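Local structure of proton-dependent oligopeptide transporter family protein (Xanthomonas campestris, 6EI3) at residues M21-V26 with Q330-N335. The protein probably carries short peptides across the membrane together with protons, as a member of the POT family within the major facilitator superfamily. Residues are numbered along the deposited sequence; the frame is centred on the assembly and turned at random.
With 78M ((2S)-2,3-dihydroxypropyl(7Z)-pentadec-7-enoate), chain K.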
loop_
_atom_site.group_PDB
_atom_site.type_symbol
_atom_site.label_atom_id
_atom_site.label_comp_id
_atom_site.label_asym_id
_atom_site.label_seq_id
_atom_site.Cartn_x
_atom_site.Cartn_y
_atom_site.Cartn_z
ATOM N N MET A 21 15.383 3.968 1.062
ATOM C CA MET A 21 15.113 4.802 2.238
ATOM C C MET A 21 14.068 4.165 3.191
ATOM O O MET A 21 14.269 4.166 4.402
ATOM C CB MET A 21 14.778 6.275 1.867
ATOM C CG MET A 21 13.335 6.580 1.468
ATOM S SD MET A 21 12.085 6.719 2.798
ATOM C CE MET A 21 12.990 7.488 4.034
ATOM N N ARG A 22 12.986 3.596 2.649
ATOM C CA ARG A 22 11.897 3.030 3.458
ATOM C C ARG A 22 12.333 1.862 4.371
ATOM O O ARG A 22 11.941 1.821 5.545
ATOM C CB ARG A 22 10.741 2.629 2.543
ATOM C CG ARG A 22 9.364 2.576 3.217
ATOM C CD ARG A 22 9.027 1.260 3.891
ATOM N NE ARG A 22 9.338 0.058 3.104
ATOM C CZ ARG A 22 8.491 -0.555 2.281
ATOM N NH1 ARG A 22 7.278 -0.055 2.068
ATOM N NH2 ARG A 22 8.852 -1.662 1.655
ATOM N N ASN A 23 13.165 0.948 3.830
ATOM C CA ASN A 23 13.634 -0.280 4.477
ATOM C C ASN A 23 14.737 -0.054 5.528
ATOM O O ASN A 23 15.024 -0.980 6.278
ATOM C CB ASN A 23 14.046 -1.348 3.409
ATOM C CG ASN A 23 12.865 -1.800 2.562
ATOM O OD1 ASN A 23 11.749 -1.290 2.683
ATOM N ND2 ASN A 23 13.075 -2.732 1.655
ATOM N N ILE A 24 15.287 1.174 5.656
ATOM C CA ILE A 24 16.243 1.476 6.739
ATOM C C ILE A 24 15.646 2.464 7.736
ATOM O O ILE A 24 16.275 2.753 8.749
ATOM C CB ILE A 24 17.645 1.968 6.274
ATOM C CG1 ILE A 24 17.555 3.216 5.373
ATOM C CG2 ILE A 24 18.424 0.863 5.634
ATOM C CD1 ILE A 24 18.661 4.245 5.576
ATOM N N LEU A 25 14.467 3.018 7.442
ATOM C CA LEU A 25 13.884 4.076 8.271
ATOM C C LEU A 25 13.745 3.716 9.768
ATOM O O LEU A 25 14.191 4.490 10.614
ATOM C CB LEU A 25 12.534 4.579 7.689
ATOM C CG LEU A 25 11.880 5.803 8.411
ATOM C CD1 LEU A 25 12.858 7.008 8.470
ATOM C CD2 LEU A 25 10.601 6.252 7.678
ATOM N N VAL A 26 13.123 2.573 10.092
ATOM C CA VAL A 26 12.929 2.145 11.481
ATOM C C VAL A 26 14.278 1.836 12.184
ATOM O O VAL A 26 14.487 2.288 13.312
ATOM C CB VAL A 26 11.900 0.993 11.569
ATOM C CG1 VAL A 26 11.858 0.384 12.966
ATOM C CG2 VAL A 26 10.515 1.517 11.221
ATOM N N GLN A 330 18.403 -6.036 6.433
ATOM C CA GLN A 330 18.706 -6.828 5.230
ATOM C C GLN A 330 17.723 -7.984 4.977
ATOM O O GLN A 330 17.596 -8.427 3.835
ATOM C CB GLN A 330 20.136 -7.356 5.266
ATOM C CG GLN A 330 21.187 -6.254 5.165
ATOM C CD GLN A 330 22.540 -6.881 5.215
ATOM O OE1 GLN A 330 22.980 -7.335 6.254
ATOM N NE2 GLN A 330 23.178 -7.005 4.072
ATOM N N MET A 331 17.017 -8.455 6.032
ATOM C CA MET A 331 16.042 -9.546 5.906
ATOM C C MET A 331 14.917 -9.168 4.951
ATOM O O MET A 331 14.299 -10.060 4.375
ATOM C CB MET A 331 15.445 -9.932 7.273
ATOM C CG MET A 331 16.454 -10.606 8.201
ATOM S SD MET A 331 17.234 -12.102 7.531
ATOM C CE MET A 331 15.951 -13.313 7.821
ATOM N N GLN A 332 14.653 -7.854 4.780
ATOM C CA GLN A 332 13.627 -7.361 3.864
ATOM C C GLN A 332 13.893 -7.774 2.418
ATOM O O GLN A 332 12.950 -7.850 1.646
ATOM C CB GLN A 332 13.414 -5.851 4.011
ATOM C CG GLN A 332 12.734 -5.491 5.343
ATOM C CD GLN A 332 12.877 -4.025 5.629
ATOM O OE1 GLN A 332 11.994 -3.232 5.348
ATOM N NE2 GLN A 332 14.017 -3.613 6.133
ATOM N N ALA A 333 15.155 -8.149 2.072
ATOM C CA ALA A 333 15.493 -8.633 0.723
ATOM C C ALA A 333 14.790 -9.956 0.423
ATOM O O ALA A 333 14.659 -10.326 -0.744
ATOM C CB ALA A 333 16.991 -8.805 0.590
ATOM N N LEU A 334 14.346 -10.674 1.475
ATOM C CA LEU A 334 13.671 -11.957 1.276
ATOM C C LEU A 334 12.336 -11.810 0.593
ATOM O O LEU A 334 11.936 -12.713 -0.124
ATOM C CB LEU A 334 13.482 -12.728 2.587
ATOM C CG LEU A 334 14.720 -13.322 3.242
ATOM C CD1 LEU A 334 14.349 -13.890 4.595
ATOM C CD2 LEU A 334 15.342 -14.430 2.383
ATOM N N ASN A 335 11.646 -10.685 0.801
ATOM C CA ASN A 335 10.349 -10.491 0.185
ATOM C C ASN A 335 10.422 -10.475 -1.363
ATOM O O ASN A 335 9.810 -11.369 -1.963
ATOM C CB ASN A 335 9.642 -9.289 0.759
ATOM C CG ASN A 335 8.346 -9.013 0.068
ATOM O OD1 ASN A 335 8.187 -7.982 -0.568
ATOM N ND2 ASN A 335 7.405 -9.948 0.157
HETATM O O21 78M K . 21.904 -20.620 11.383
HETATM C C20 78M K . 23.048 -20.758 10.555
HETATM C C18 78M K . 23.034 -19.733 9.445
HETATM O O19 78M K . 21.859 -19.892 8.640
HETATM C C17 78M K . 24.275 -19.789 8.581
HETATM O O2 78M K . 24.210 -18.555 7.825
HETATM C C1 78M K . 25.210 -17.669 7.942
HETATM O O1 78M K . 26.270 -17.905 8.459
HETATM C C2 78M K . 24.815 -16.336 7.382
HETATM C C3 78M K . 23.941 -15.562 8.354
HETATM C C4 78M K . 23.283 -14.348 7.726
HETATM C C5 78M K . 21.954 -13.973 8.372
HETATM C C6 78M K . 20.786 -14.910 8.035
HETATM C C7 78M K . 20.390 -14.782 6.602
HETATM C C8 78M K . 19.260 -15.159 6.047
HETATM C C9 78M K . 18.914 -14.989 4.602
HETATM C C10 78M K . 18.354 -13.590 4.309
HETATM C C11 78M K . 19.366 -12.544 3.842
HETATM C C12 78M K . 19.707 -12.581 2.357
HETATM C C13 78M K . 18.545 -12.250 1.431
HETATM C C15 78M K . 17.655 -12.202 -0.918
HETATM C C14 78M K . 18.824 -12.538 -0.032
#
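Q332 reaches N23 with its side-chain amide, and the contact rests on these two buried residues. One hydrogen bond joins the segments. Q332 NE2 donates to the backbone oxygen N23 O over 2.8 Å, nearly straight at 159°. The donor lies in the carbonyl plane, on a lone pair. S329 shares in this site: its OG also bonds N23 O, and its backbone oxygen takes a second bond from Q332 NE2.

The two amides also touch, with their planes 37° apart. Q332 OE1 sits 3.3 Å from N23 CG, and as far from N23 OD1 (3.3 Å), a meeting of two acceptors. The chain of Q332 is extended beyond CG (chi2 164°), which carries its amide across to N23.

Within 21-26, R22 holds N23 OD1 side-on. R22 NE bonds N23 OD1 at 2.8 Å and R22 NH2 bonds N23 OD1 at 3.1 Å, with the oxygen in the guanidinium plane. N23 ND2 makes a hydrogen bond with S156 OG of helix 137-165.

On 330-335, M331, A333 and L334 pack on the 78M lipid.

The contact thus joins the region where helices 4-22 and 25-30 meet to 3-10 segment 330-333, which leads into helix 334-357. The R22 charge probably offsets the repulsion between N23 OD1 and Q332 OE1.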